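Probable aminotransferase (Pseudomonas aeruginosa, PDB 5YKR) belongs to the class-III aminotransferases, pyridoxal-phosphate-dependent enzymes, and forms a two-subunit assembly with the cofactor covalently attached. Local coordinates at residues A[209-214]-A[243-248]; A[57-62]-A[69-74]; A[377-380]-A[385-388]; A[134-139]-A[143-148]. All coordinates share one frame; numbering follows the deposited sequence.

Contact 1 (A[209-214]-A[243-248])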
# COMPACT_ATOMS: atom_id res chain seq x y z
N ASP A 209 23.99 3.77 25.45
CA ASP A 209 25.36 4.05 25.09
C ASP A 209 25.59 3.78 23.59
O ASP A 209 26.23 4.55 22.89
CB ASP A 209 26.33 3.21 25.93
CG ASP A 209 26.38 3.64 27.42
OD1 ASP A 209 25.89 4.74 27.79
OD2 ASP A 209 26.94 2.87 28.24
N ALA A 210 25.06 2.66 23.10
CA ALA A 210 25.17 2.33 21.67
C ALA A 210 24.40 3.32 20.81
O ALA A 210 24.84 3.69 19.74
CB ALA A 210 24.71 0.92 21.40
N LEU A 211 23.21 3.74 21.30
CA LEU A 211 22.45 4.72 20.55
C LEU A 211 23.19 6.05 20.45
O LEU A 211 23.26 6.64 19.37
CB LEU A 211 21.07 4.93 21.19
CG LEU A 211 20.19 5.90 20.44
CD1 LEU A 211 19.86 5.42 19.04
CD2 LEU A 211 18.91 6.04 21.26
N GLU A 212 23.81 6.48 21.56
CA GLU A 212 24.62 7.70 21.55
C GLU A 212 25.75 7.61 20.51
O GLU A 212 25.96 8.54 19.71
CB GLU A 212 25.16 7.98 22.95
CG GLU A 212 26.21 9.06 23.05
CD GLU A 212 25.79 10.43 22.63
OE1 GLU A 212 24.75 10.83 23.13
OE2 GLU A 212 26.53 11.14 21.84
N ALA A 213 26.45 6.48 20.54
CA ALA A 213 27.56 6.30 19.59
C ALA A 213 27.10 6.36 18.13
O ALA A 213 27.76 6.94 17.25
CB ALA A 213 28.31 5.00 19.85
N ALA A 214 25.94 5.78 17.86
CA ALA A 214 25.38 5.84 16.50
C ALA A 214 25.01 7.27 16.06
O ALA A 214 25.36 7.70 14.98
CB ALA A 214 24.15 4.94 16.40
N ALA A 243 13.01 7.93 28.24
CA ALA A 243 13.52 9.23 28.59
C ALA A 243 14.87 9.47 27.92
O ALA A 243 15.10 10.53 27.37
CB ALA A 243 13.63 9.37 30.09
N GLY A 244 15.73 8.46 27.91
CA GLY A 244 17.04 8.56 27.27
C GLY A 244 16.97 8.66 25.77
O GLY A 244 17.67 9.43 25.13
N LEU A 245 16.08 7.86 25.18
CA LEU A 245 15.83 7.90 23.76
C LEU A 245 15.38 9.29 23.33
O LEU A 245 15.83 9.83 22.32
CB LEU A 245 14.81 6.81 23.39
CG LEU A 245 14.27 6.82 21.94
CD1 LEU A 245 15.39 6.63 20.93
CD2 LEU A 245 13.24 5.71 21.82
N ARG A 246 14.44 9.85 24.08
CA ARG A 246 13.93 11.17 23.74
C ARG A 246 15.01 12.23 23.89
O ARG A 246 15.12 13.12 23.07
CB ARG A 246 12.68 11.49 24.56
CG ARG A 246 12.12 12.87 24.36
CD ARG A 246 11.46 13.07 23.00
NE ARG A 246 12.44 13.20 21.91
CZ ARG A 246 12.14 13.61 20.68
NH1 ARG A 246 10.88 13.87 20.35
NH2 ARG A 246 13.10 13.77 19.78
N GLU A 247 15.78 12.15 24.99
CA GLU A 247 16.83 13.12 25.24
C GLU A 247 17.92 13.08 24.16
O GLU A 247 18.34 14.13 23.65
CB GLU A 247 17.36 13.00 26.67
CG GLU A 247 18.32 14.13 27.08
CD GLU A 247 19.76 13.97 26.58
OE1 GLU A 247 20.24 12.81 26.40
OE2 GLU A 247 20.45 14.98 26.35
N LEU A 248 18.41 11.87 23.82
CA LEU A 248 19.47 11.73 22.83
C LEU A 248 19.05 12.24 21.45
O LEU A 248 19.82 12.89 20.77
CB LEU A 248 19.90 10.26 22.72
CG LEU A 248 20.79 9.70 23.86
CD1 LEU A 248 20.98 8.23 23.73
CD2 LEU A 248 22.10 10.36 23.81

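Contact 2 (A[57-62]-A[69-74])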
# COMPACT_ATOMS: atom_id res chain seq x y z
N CYS A 57 -2.52 -26.60 4.58
CA CYS A 57 -2.98 -25.49 3.74
C CYS A 57 -3.65 -24.45 4.60
O CYS A 57 -4.08 -24.75 5.72
CB CYS A 57 -4.02 -25.99 2.71
SG CYS A 57 -5.50 -26.76 3.44
N PRO A 58 -3.76 -23.19 4.10
CA PRO A 58 -4.56 -22.22 4.82
C PRO A 58 -6.05 -22.59 4.78
O PRO A 58 -6.56 -23.13 3.78
CB PRO A 58 -4.35 -20.91 4.05
CG PRO A 58 -3.89 -21.32 2.73
CD PRO A 58 -3.14 -22.59 2.90
N LEU A 59 -6.74 -22.31 5.88
CA LEU A 59 -8.21 -22.44 5.88
C LEU A 59 -8.84 -21.42 4.91
O LEU A 59 -8.41 -20.28 4.87
CB LEU A 59 -8.74 -22.19 7.27
CG LEU A 59 -8.26 -23.06 8.43
CD1 LEU A 59 -8.78 -22.47 9.73
CD2 LEU A 59 -8.71 -24.49 8.21
N LEU A 60 -9.89 -21.86 4.21
CA LEU A 60 -10.77 -20.91 3.50
C LEU A 60 -11.92 -20.53 4.44
O LEU A 60 -12.60 -21.39 5.02
CB LEU A 60 -11.32 -21.40 2.17
CG LEU A 60 -10.48 -21.05 0.93
CD1 LEU A 60 -9.21 -21.90 1.01
CD2 LEU A 60 -11.22 -21.30 -0.35
N VAL A 61 -12.09 -19.24 4.62
CA VAL A 61 -13.14 -18.70 5.46
C VAL A 61 -14.43 -18.56 4.73
O VAL A 61 -14.45 -17.99 3.62
CB VAL A 61 -12.71 -17.36 6.09
CG1 VAL A 61 -13.85 -16.68 6.87
CG2 VAL A 61 -11.46 -17.56 6.94
N LYS A 62 -15.52 -19.01 5.36
CA LYS A 62 -16.89 -18.75 4.86
C LYS A 62 -17.43 -17.44 5.36
O LYS A 62 -17.89 -16.60 4.57
CB LYS A 62 -17.82 -19.89 5.31
CG LYS A 62 -19.26 -19.79 4.81
CD LYS A 62 -20.05 -21.02 5.20
CE LYS A 62 -20.50 -21.00 6.66
NZ LYS A 62 -21.19 -22.29 7.05
N VAL A 69 -15.16 -17.19 13.70
CA VAL A 69 -14.88 -17.50 12.28
C VAL A 69 -15.47 -18.88 11.97
O VAL A 69 -15.30 -19.78 12.79
CB VAL A 69 -13.38 -17.50 12.04
CG1 VAL A 69 -13.01 -17.98 10.61
CG2 VAL A 69 -12.84 -16.11 12.28
N THR A 70 -16.07 -19.04 10.81
CA THR A 70 -16.51 -20.32 10.31
C THR A 70 -15.83 -20.58 8.98
O THR A 70 -15.83 -19.71 8.11
CB THR A 70 -18.04 -20.38 10.11
OG1 THR A 70 -18.70 -20.05 11.33
CG2 THR A 70 -18.48 -21.72 9.64
N ASP A 71 -15.20 -21.73 8.83
CA ASP A 71 -14.53 -22.10 7.59
C ASP A 71 -15.47 -22.82 6.60
O ASP A 71 -16.62 -23.09 6.91
CB ASP A 71 -13.21 -22.84 7.86
CG ASP A 71 -13.38 -24.27 8.34
OD1 ASP A 71 -14.49 -24.83 8.19
OD2 ASP A 71 -12.36 -24.84 8.82
N ILE A 72 -14.97 -23.15 5.43
CA ILE A 72 -15.80 -23.77 4.42
C ILE A 72 -16.11 -25.23 4.67
O ILE A 72 -16.97 -25.79 4.00
CB ILE A 72 -15.24 -23.56 2.99
CG1 ILE A 72 -13.88 -24.22 2.80
CG2 ILE A 72 -15.22 -22.05 2.62
CD1 ILE A 72 -13.47 -24.27 1.33
N ASP A 73 -15.41 -25.84 5.65
CA ASP A 73 -15.75 -27.17 6.15
C ASP A 73 -16.79 -27.12 7.29
O ASP A 73 -17.12 -28.16 7.86
CB ASP A 73 -14.49 -27.92 6.58
CG ASP A 73 -13.67 -28.38 5.38
OD1 ASP A 73 -14.08 -29.38 4.72
OD2 ASP A 73 -12.62 -27.76 5.13
N GLY A 74 -17.27 -25.93 7.66
CA GLY A 74 -18.20 -25.80 8.76
C GLY A 74 -17.62 -25.81 10.14
O GLY A 74 -18.36 -25.76 11.12
O HOH W 1 -19.22 -23.81 6.19

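Contact 3 (A[377-380]-A[385-388])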
# COMPACT_ATOMS: atom_id res chain seq x y z
N TRP A 377 9.88 -20.53 30.37
CA TRP A 377 9.22 -19.61 29.44
C TRP A 377 8.61 -18.47 30.28
O TRP A 377 8.49 -18.58 31.50
CB TRP A 377 8.06 -20.29 28.72
CG TRP A 377 8.35 -21.49 27.84
CD1 TRP A 377 9.52 -22.18 27.72
CD2 TRP A 377 7.42 -22.16 26.99
NE1 TRP A 377 9.38 -23.20 26.83
CE2 TRP A 377 8.09 -23.22 26.37
CE3 TRP A 377 6.08 -21.93 26.65
CZ2 TRP A 377 7.47 -24.05 25.45
CZ3 TRP A 377 5.48 -22.74 25.74
CH2 TRP A 377 6.17 -23.81 25.16
N HIS A 378 8.20 -17.39 29.60
CA HIS A 378 7.48 -16.32 30.31
C HIS A 378 6.44 -15.73 29.38
O HIS A 378 6.52 -15.92 28.16
CB HIS A 378 8.40 -15.21 30.86
CG HIS A 378 9.00 -14.36 29.79
ND1 HIS A 378 10.08 -14.77 29.04
CD2 HIS A 378 8.61 -13.17 29.30
CE1 HIS A 378 10.32 -13.84 28.11
NE2 HIS A 378 9.45 -12.85 28.27
N VAL A 379 5.51 -15.01 29.98
CA VAL A 379 4.47 -14.32 29.25
C VAL A 379 4.43 -12.86 29.62
O VAL A 379 4.64 -12.48 30.78
CB VAL A 379 3.09 -15.02 29.44
CG1 VAL A 379 2.54 -14.96 30.88
CG2 VAL A 379 2.03 -14.47 28.50
N THR A 380 4.11 -12.03 28.60
CA THR A 380 4.03 -10.58 28.71
C THR A 380 2.72 -10.06 28.11
O THR A 380 2.23 -10.63 27.16
CB THR A 380 5.23 -9.93 27.97
OG1 THR A 380 6.44 -10.42 28.57
CG2 THR A 380 5.22 -8.43 28.05
N ARG A 385 -2.95 -7.23 24.12
CA ARG A 385 -2.12 -8.15 23.37
C ARG A 385 -1.21 -8.92 24.34
O ARG A 385 -0.55 -8.30 25.16
CB ARG A 385 -1.28 -7.33 22.36
CG ARG A 385 -0.49 -8.11 21.34
CD ARG A 385 0.37 -7.17 20.51
NE ARG A 385 0.97 -7.93 19.42
CZ ARG A 385 0.39 -8.14 18.21
NH1 ARG A 385 -0.78 -7.59 17.90
NH2 ARG A 385 0.96 -8.97 17.37
N VAL A 386 -1.21 -10.26 24.24
CA VAL A 386 -0.49 -11.13 25.18
C VAL A 386 0.42 -12.08 24.39
O VAL A 386 -0.04 -12.71 23.43
CB VAL A 386 -1.51 -12.00 25.98
CG1 VAL A 386 -0.83 -12.97 26.95
CG2 VAL A 386 -2.48 -11.08 26.74
N GLU A 387 1.70 -12.20 24.80
CA GLU A 387 2.61 -13.11 24.08
C GLU A 387 3.58 -13.75 25.03
O GLU A 387 4.14 -13.08 25.89
CB GLU A 387 3.35 -12.32 22.98
CG GLU A 387 4.31 -13.15 22.13
CD GLU A 387 4.54 -12.60 20.73
OE1 GLU A 387 4.16 -11.41 20.49
OE2 GLU A 387 5.15 -13.33 19.89
N TYR A 388 3.85 -15.03 24.78
CA TYR A 388 4.87 -15.74 25.51
C TYR A 388 6.13 -16.00 24.63
O TYR A 388 6.10 -15.89 23.38
CB TYR A 388 4.35 -17.02 26.15
CG TYR A 388 3.57 -17.91 25.24
CD1 TYR A 388 4.20 -18.95 24.50
CD2 TYR A 388 2.19 -17.78 25.12
CE1 TYR A 388 3.47 -19.75 23.66
CE2 TYR A 388 1.46 -18.63 24.30
CZ TYR A 388 2.10 -19.63 23.61
OH TYR A 388 1.45 -20.47 22.77

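Contact 4 (A[134-139]-A[143-148])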
# COMPACT_ATOMS: atom_id res chain seq x y z
N GLN A 134 -1.23 12.71 7.65
CA GLN A 134 -1.42 12.25 6.27
C GLN A 134 -1.88 10.80 6.33
O GLN A 134 -1.72 10.12 7.35
CB GLN A 134 -0.11 12.34 5.47
CG GLN A 134 0.37 13.74 5.15
CD GLN A 134 -0.45 14.47 4.10
OE1 GLN A 134 -0.12 14.39 2.91
NE2 GLN A 134 -1.51 15.25 4.53
N VAL A 135 -2.46 10.31 5.25
CA VAL A 135 -2.92 8.91 5.11
C VAL A 135 -2.19 8.21 4.01
O VAL A 135 -1.91 8.81 2.96
CB VAL A 135 -4.43 8.88 4.81
CG1 VAL A 135 -4.99 7.48 4.64
CG2 VAL A 135 -5.20 9.62 5.86
N THR A 136 -1.87 6.96 4.24
CA THR A 136 -1.26 6.06 3.25
C THR A 136 -2.14 4.81 3.06
O THR A 136 -3.15 4.64 3.77
CB THR A 136 0.15 5.66 3.65
OG1 THR A 136 0.04 4.84 4.82
CG2 THR A 136 1.07 6.84 3.85
N THR A 137 -1.70 3.89 2.20
CA THR A 137 -2.40 2.58 2.06
C THR A 137 -1.81 1.48 2.91
O THR A 137 -2.31 0.36 2.84
CB THR A 137 -2.51 2.19 0.57
OG1 THR A 137 -1.23 2.12 -0.01
CG2 THR A 137 -3.34 3.18 -0.19
N SER A 138 -0.78 1.77 3.69
CA SER A 138 -0.20 0.75 4.63
C SER A 138 0.75 1.40 5.62
O SER A 138 1.33 2.43 5.36
CB SER A 138 0.59 -0.29 3.85
OG SER A 138 1.77 0.26 3.26
N ALA A 139 0.95 0.72 6.74
CA ALA A 139 1.96 1.14 7.70
C ALA A 139 3.35 1.18 7.07
O ALA A 139 4.13 2.07 7.34
CB ALA A 139 1.95 0.27 8.94
N ASN A 143 5.83 4.48 7.08
CA ASN A 143 7.26 4.47 7.48
C ASN A 143 8.18 4.90 6.35
O ASN A 143 9.07 5.73 6.57
CB ASN A 143 7.62 3.09 8.05
CG ASN A 143 7.06 2.84 9.42
OD1 ASN A 143 6.92 3.76 10.23
ND2 ASN A 143 6.74 1.58 9.71
N ARG A 144 8.00 4.36 5.13
CA ARG A 144 8.87 4.74 4.01
C ARG A 144 8.84 6.23 3.77
O ARG A 144 9.87 6.88 3.50
CB ARG A 144 8.39 4.04 2.67
CG ARG A 144 8.54 2.55 2.69
CD ARG A 144 8.42 1.97 1.32
NE ARG A 144 7.18 2.20 0.57
CZ ARG A 144 7.11 2.71 -0.65
NH1 ARG A 144 8.10 3.30 -1.23
NH2 ARG A 144 5.96 2.63 -1.26
N PHE A 145 7.62 6.78 3.78
CA PHE A 145 7.43 8.17 3.38
C PHE A 145 7.94 9.13 4.46
O PHE A 145 8.57 10.12 4.14
CB PHE A 145 5.96 8.45 3.07
CG PHE A 145 5.38 7.62 1.93
CD1 PHE A 145 6.19 6.95 1.04
CD2 PHE A 145 4.01 7.57 1.74
CE1 PHE A 145 5.64 6.20 0.02
CE2 PHE A 145 3.47 6.85 0.70
CZ PHE A 145 4.28 6.16 -0.17
N VAL A 146 7.71 8.78 5.73
CA VAL A 146 8.29 9.57 6.82
C VAL A 146 9.81 9.56 6.72
O VAL A 146 10.46 10.61 6.91
CB VAL A 146 7.79 9.10 8.18
CG1 VAL A 146 8.62 9.67 9.31
CG2 VAL A 146 6.31 9.44 8.34
N LEU A 147 10.40 8.38 6.43
CA LEU A 147 11.88 8.37 6.35
C LEU A 147 12.37 9.27 5.21
O LEU A 147 13.38 10.00 5.38
CB LEU A 147 12.38 6.95 6.20
CG LEU A 147 12.20 6.02 7.40
CD1 LEU A 147 12.68 4.60 7.04
CD2 LEU A 147 12.93 6.58 8.62
N ARG A 148 11.69 9.25 4.06
CA ARG A 148 12.04 10.14 2.96
C ARG A 148 11.99 11.60 3.38
O ARG A 148 12.92 12.36 3.11
CB ARG A 148 11.08 9.89 1.77
CG ARG A 148 11.16 10.93 0.67
CD ARG A 148 10.22 10.65 -0.49
NE ARG A 148 10.69 9.53 -1.30
CZ ARG A 148 11.68 9.57 -2.19
NH1 ARG A 148 12.21 10.70 -2.51
NH2 ARG A 148 12.12 8.43 -2.76

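Contact 1 (A[209-214]-A[243-248])
L211 reaches across from helix 209-214 and sets one methyl, CD2, against two leucines of helix 243-248. Its CD2 stands 3.6 Å from CD1 of L245, and the two side chains meet at a slant. The same CD2 lies 3.9 Å from CD1 of L248, but here the chains run past one another in opposite directions, each starting out toward the other helix. L211 holds CG trans to its backbone N (chi1 -178°), whereas L248 holds CG trans to its carbonyl carbon (chi1 -76°), and these torsions turn both side chains into the gap between the helices. CD1 of L248 also comes within 4.0 Å of E212 N. Both helices flank the central sheet of the large domain: L245 packs on L256 of strand 255-259, while A210 and A214 rest on V203 of strand 200-203. The axes of segments 209-214 and 243-248 run 13° from parallel, as neighbouring helices of a parallel alpha/beta layer do, and come no closer than 10.5 Å. Beside the apolar core, the carboxylate of E212 turns to R251, which also binds E247 by a salt bridge and so would offset two acidic groups at one edge of the contact.

Contact 2 (A[57-62]-A[69-74])
The entry to a beta hairpin, strands 61-65 and 68-71, is where V61 and D71 face each other as an antiparallel non-hydrogen-bonded pair with side chains that diverge. Backbone bonds flank the pair: K62 N gives its hydrogen to T70 O in the carbonyl plane at 2.9 Å, and I72 N gives one to L60 O at 3.0 Å, tilted 24° from the plane of the L60 carbonyl. Beyond the second bond the chains part, and I72 crosses L60 at a slant, its CD1 3.7 Å from L60 CB. The CG1 of I72 sits between backbone N and carbonyl carbon (chi1 63°), which places the branch over the L60 carbonyl and CB. V61 and V69 meet at about a right angle, CG2 of V61 to CG1 of V69 at 4.0 Å. K62 and T70 run alongside, pointing the same way, with K62 CE 3.7 Å from T70 CG2; the lysine bends at chi3, and a water accepts from its NZ at 2.6 Å while donating to D71 O at 2.8 Å. D71 OD2 is held by Y77. The second subunit packs P113 on L60 and L112 on V61. D71 to G74 forms a type I turn leading toward strand 76-79, the tight connection typical of an antiparallel beta meander.

Contact 3 (A[377-380]-A[385-388])
Between T380 and E387 two main-chain hydrogen bonds close a ring, the mark of an antiparallel hydrogen-bonded pair. T380 N donates to E387 O at 2.9 Å, tilted 32° from the carbonyl plane; E387 N returns a bond to T380 O at 2.9 Å, the N-H pointing nearly straight down the carbonyl. V379 and Y388 form the adjoining non-hydrogen-bonded pair, and CA-H...O contacts fill in around both: Y388 CA lies 3.1 Å from H378 O, and V386 CA lies 3.4 Å from T380 O. Apolar contacts gather on the face that carries V379 and Y388. With chi1 66°, V379 has CG1 between the backbone N and carbonyl carbon and CG2 anti to N, where it meets CG1 of V386 at 3.6 Å as the valines cross at a slant; the CB atoms of V379 and Y388 lie 4.1 Å apart. Beyond them W377 and Y388 lie side by side and point the same way, W377 CE3 coming to 4.1 Å from Y388 CD1. Helix 349-372 covers this face, with V366 on V379 and L362 on V386, and L413 touches the side chains of W377 and Y388. Polar groups of the other face find partners outside the hairpin: E387 OE2 accepts from N429 N and H378 ND1 pairs with M391 O. Along the same strand, T380 OG1 sits at the edge of the H378 ring, in its plane. The hairpin, extended by strand 430-432, is thus largely apolar toward helix 349-372, with W377 NE1 bonded to F5 O, and polar on the face of H378, T380 and E387.

Contact 4 (A[134-139]-A[143-148])
ND2 of N143 is gripped by two acceptors, H167 O and D259 OD2, while it passes 3.6 Å from A139 O. That carbonyl is taken by the backbone: N143 N donates to A139 O at 3.0 Å, almost straight (170° at the hydrogen), the first-turn bond of helix 139-154. Across the corner, T136 points its methyl at F145, and the two side chains slide past each other in opposite directions. T136 CG2 lies 3.7 Å from F145 CD2 and 4.0 Å from F145 CE2. With OG1 between the backbone N and the carbonyl carbon (chi1 67°), T136 sends its hydroxyl back to its own loop, donating to S138 O at 2.8 Å from 47° above the carbonyl plane. Here strand 132-136, outermost in the large-domain sheet within this chain, gives way to helix 139-154, and S138 takes the N-cap position with OG on D141 N. W297 of the neighbouring strand 295-299 packs on T136 and V146. Across the ring from CD2, F145 CE1 lies 3.7 Å above the guanidinium plane of R144, offset toward its rim. R144 forms a salt bridge with D141 and a hydrogen bond to S169 O of the second subunit; R148 reaches D171 of that subunit through a salt bridge.

Followed from the N terminus, the chain closes four loops in series, with none nested in or crossing another. Contact 2 comes first, pairing strands 61-65 and 68-71 at the open end of their hairpin, and contact 4 follows by folding strand 132-136 onto the helix after it. Contact 1 spans the longest gap, 28 residues that include strand 220-225, and sets two helices together beside the large-domain sheet. Contact 3 joins hairpin strands 378-382 and 385-389, which strand 430-432 extends. Contacts 1 and 2 lie on opposite sides of the chain's centre, centres 48 Å apart; contacts 3 and 4 also flank it, nearest atoms about 12 Å apart. Contacts 2 and 4 both touch the second subunit.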